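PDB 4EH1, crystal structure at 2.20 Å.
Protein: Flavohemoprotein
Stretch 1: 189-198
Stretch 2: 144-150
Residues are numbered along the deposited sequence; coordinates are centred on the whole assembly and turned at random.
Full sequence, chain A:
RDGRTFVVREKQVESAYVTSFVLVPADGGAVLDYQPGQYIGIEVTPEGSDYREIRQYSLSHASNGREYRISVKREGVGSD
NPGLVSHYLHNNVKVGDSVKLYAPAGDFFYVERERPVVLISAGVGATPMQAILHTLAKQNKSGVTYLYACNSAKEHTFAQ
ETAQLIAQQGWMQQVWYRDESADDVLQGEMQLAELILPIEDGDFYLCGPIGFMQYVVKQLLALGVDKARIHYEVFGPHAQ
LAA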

# COMPACT_ATOMS: atom_id res chain seq x y z
N GLU A 189 -11.28 -10.46 -24.69
CA GLU A 189 -10.88 -9.15 -25.18
C GLU A 189 -12.08 -8.20 -25.20
O GLU A 189 -13.25 -8.61 -25.33
CB GLU A 189 -10.22 -9.23 -26.56
CG GLU A 189 -8.85 -9.94 -26.58
CD GLU A 189 -7.72 -9.18 -25.84
OE1 GLU A 189 -7.44 -8.01 -26.22
OE2 GLU A 189 -7.10 -9.75 -24.90
N MET A 190 -11.76 -6.92 -25.07
CA MET A 190 -12.75 -5.88 -25.08
C MET A 190 -13.36 -5.80 -26.49
O MET A 190 -12.69 -5.45 -27.43
CB MET A 190 -12.08 -4.54 -24.74
CG MET A 190 -13.10 -3.43 -24.47
SD MET A 190 -12.37 -1.81 -24.15
CE MET A 190 -11.69 -2.00 -22.49
N GLN A 191 -14.62 -6.14 -26.63
CA GLN A 191 -15.26 -6.02 -27.93
C GLN A 191 -16.38 -5.00 -27.86
O GLN A 191 -17.26 -5.11 -27.01
CB GLN A 191 -15.76 -7.38 -28.40
CG GLN A 191 -14.62 -8.22 -28.94
CD GLN A 191 -15.03 -9.65 -29.16
OE1 GLN A 191 -15.24 -10.39 -28.20
NE2 GLN A 191 -15.16 -10.05 -30.41
N LEU A 192 -16.33 -4.02 -28.76
CA LEU A 192 -17.17 -2.83 -28.64
C LEU A 192 -18.49 -2.85 -29.43
O LEU A 192 -19.36 -2.02 -29.20
CB LEU A 192 -16.37 -1.57 -29.02
CG LEU A 192 -15.03 -1.37 -28.31
CD1 LEU A 192 -14.31 -0.24 -29.00
CD2 LEU A 192 -15.18 -1.06 -26.82
N ALA A 193 -18.62 -3.80 -30.35
CA ALA A 193 -19.67 -3.78 -31.38
C ALA A 193 -21.07 -3.83 -30.83
O ALA A 193 -22.01 -3.39 -31.48
CB ALA A 193 -19.46 -4.96 -32.37
N GLU A 194 -21.21 -4.40 -29.64
CA GLU A 194 -22.51 -4.72 -29.10
C GLU A 194 -22.79 -3.84 -27.88
O GLU A 194 -23.78 -4.03 -27.17
CB GLU A 194 -22.55 -6.21 -28.72
CG GLU A 194 -21.83 -6.54 -27.41
CD GLU A 194 -20.30 -6.56 -27.50
OE1 GLU A 194 -19.71 -5.77 -28.26
OE2 GLU A 194 -19.70 -7.39 -26.78
N LEU A 195 -21.92 -2.87 -27.64
CA LEU A 195 -22.12 -1.98 -26.51
C LEU A 195 -23.00 -0.78 -26.87
O LEU A 195 -22.94 -0.29 -28.00
CB LEU A 195 -20.77 -1.48 -26.02
CG LEU A 195 -19.83 -2.55 -25.48
CD1 LEU A 195 -18.57 -1.88 -24.97
CD2 LEU A 195 -20.48 -3.40 -24.40
N ILE A 196 -23.78 -0.29 -25.92
CA ILE A 196 -24.46 0.98 -26.12
C ILE A 196 -23.46 2.12 -25.89
O ILE A 196 -23.00 2.33 -24.77
CB ILE A 196 -25.61 1.18 -25.12
CG1 ILE A 196 -26.58 -0.01 -25.16
CG2 ILE A 196 -26.34 2.50 -25.41
CD1 ILE A 196 -27.75 0.16 -24.18
N LEU A 197 -23.15 2.88 -26.95
CA LEU A 197 -22.08 3.87 -26.92
C LEU A 197 -22.44 5.12 -27.74
O LEU A 197 -23.10 5.02 -28.78
CB LEU A 197 -20.80 3.28 -27.52
CG LEU A 197 -20.04 2.17 -26.77
CD1 LEU A 197 -18.88 1.72 -27.61
CD2 LEU A 197 -19.55 2.63 -25.40
N PRO A 198 -21.93 6.29 -27.33
CA PRO A 198 -22.26 7.52 -28.06
C PRO A 198 -21.31 7.69 -29.24
O PRO A 198 -20.47 8.58 -29.26
CB PRO A 198 -22.02 8.61 -27.02
CG PRO A 198 -20.92 8.04 -26.15
CD PRO A 198 -21.13 6.55 -26.12
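Stretch 2, residues 144-150: VTYLYAC

One methyl group of the strand, CD1 of Leu147, gathers three leucines of the other stretch around itself: CD2 of Leu192 lies 3.8 Å from Leu147 CD1, while CD1 of Leu195 and CD2 of Leu197 each approach that same atom to 4.1 Å. The side-chain packing around Leu147 is apolar, and no hydrogen bond passes between the two stretches; the contact buries 288 Å² when both sides are summed.

Residues 144-150 form a β-strand throughout, with phi between -111° and -143°. Side chains therefore alternate, and Thr145, Leu147 and Ala149 direct their CA-to-CB bonds toward stretch 1, whereas that of Tyr148 points away. Stretch 1 has no regular helix or strand. Its chain bends through a type I turn from Leu192 to Leu195, closed by the hydrogen bond from Leu195 N to Leu192 O at 3.1 Å. The turn places Leu192 and Leu195 so that both side chains can reach Leu147, while Ala193 and Glu194 between them remain exposed and out of reach of the strand.

The two chains run in opposite overall directions. Met190 lies nearest Ala149, with 6.6 Å between their CA atoms, and Leu197 lies nearest Thr145, with a CA-to-CA distance of 8.1 Å. The backbones are thus bridged by side chains rather than joined as neighbouring strands of a sheet.

At the Ala149 end, Met190 has the largest area covered by the strand of any residue in stretch 1, 78 Å². Its CA-to-CB bond points toward the strand, and with chi1 and chi2 both t the side chain runs out extended to SD, and chi3 at m turns the terminal methyl onto the strand backbone. Met190 CE is 3.7 Å from each of three main-chain atoms, Leu147 C, Tyr148 C and Ala149 N. The same CE stands 3.9 Å from Ala149 CB and 4.1 Å from Leu147 CB, so the methyl packs between these two β-carbons.

Leu147 itself, with chi1 m and chi2 t, has 78 Å² covered by stretch 1, equal to the value for Met190. Leu192 and Leu197 set out sideways from their backbones, but the ends of their side chains come nearer the strand; Leu195 points toward it from the start. Leu197 also extends the contact to Thr145, where its CD2 lies 4.4 Å from Thr145 CG2. This looser approach involves the threonine methyl, and Val144 beyond it makes no contact with stretch 1.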

# COMPACT_ATOMS: atom_id res chain seq x y z
N VAL A 144 -21.08 9.66 -18.57
CA VAL A 144 -19.73 9.07 -18.58
C VAL A 144 -19.79 7.53 -18.62
O VAL A 144 -20.51 6.91 -17.84
CB VAL A 144 -18.87 9.54 -17.38
CG1 VAL A 144 -17.45 8.93 -17.45
CG2 VAL A 144 -18.77 11.08 -17.34
N THR A 145 -19.05 6.93 -19.56
CA THR A 145 -18.88 5.48 -19.64
C THR A 145 -17.40 5.10 -19.43
O THR A 145 -16.49 5.64 -20.08
CB THR A 145 -19.36 4.94 -21.01
OG1 THR A 145 -20.72 5.29 -21.22
CG2 THR A 145 -19.25 3.40 -21.05
N TYR A 146 -17.16 4.16 -18.54
CA TYR A 146 -15.81 3.72 -18.26
C TYR A 146 -15.62 2.26 -18.73
O TYR A 146 -16.31 1.35 -18.26
CB TYR A 146 -15.59 3.82 -16.77
CG TYR A 146 -14.22 3.43 -16.26
CD1 TYR A 146 -14.00 2.16 -15.73
CD2 TYR A 146 -13.17 4.35 -16.25
CE1 TYR A 146 -12.76 1.79 -15.23
CE2 TYR A 146 -11.92 3.99 -15.76
CZ TYR A 146 -11.73 2.71 -15.24
OH TYR A 146 -10.51 2.35 -14.73
N LEU A 147 -14.71 2.03 -19.67
CA LEU A 147 -14.48 0.68 -20.18
C LEU A 147 -13.05 0.27 -19.84
O LEU A 147 -12.10 0.99 -20.19
CB LEU A 147 -14.72 0.60 -21.69
CG LEU A 147 -16.05 1.16 -22.25
CD1 LEU A 147 -16.05 1.11 -23.77
CD2 LEU A 147 -17.26 0.43 -21.73
N TYR A 148 -12.90 -0.86 -19.16
CA TYR A 148 -11.61 -1.26 -18.59
C TYR A 148 -11.31 -2.75 -18.86
O TYR A 148 -12.19 -3.61 -18.69
CB TYR A 148 -11.59 -1.00 -17.06
CG TYR A 148 -10.22 -1.27 -16.44
CD1 TYR A 148 -9.09 -0.59 -16.89
CD2 TYR A 148 -10.05 -2.23 -15.44
CE1 TYR A 148 -7.82 -0.85 -16.36
CE2 TYR A 148 -8.77 -2.51 -14.90
CZ TYR A 148 -7.67 -1.80 -15.35
OH TYR A 148 -6.42 -2.03 -14.83
N ALA A 149 -10.08 -3.03 -19.29
CA ALA A 149 -9.64 -4.41 -19.50
C ALA A 149 -8.40 -4.70 -18.65
O ALA A 149 -7.45 -3.92 -18.63
CB ALA A 149 -9.35 -4.67 -20.99
N CYS A 150 -8.40 -5.80 -17.93
CA CYS A 150 -7.20 -6.20 -17.26
C CYS A 150 -7.15 -7.72 -17.32
O CYS A 150 -8.03 -8.35 -17.91
CB CYS A 150 -7.15 -5.66 -15.82
SG CYS A 150 -8.59 -6.17 -14.83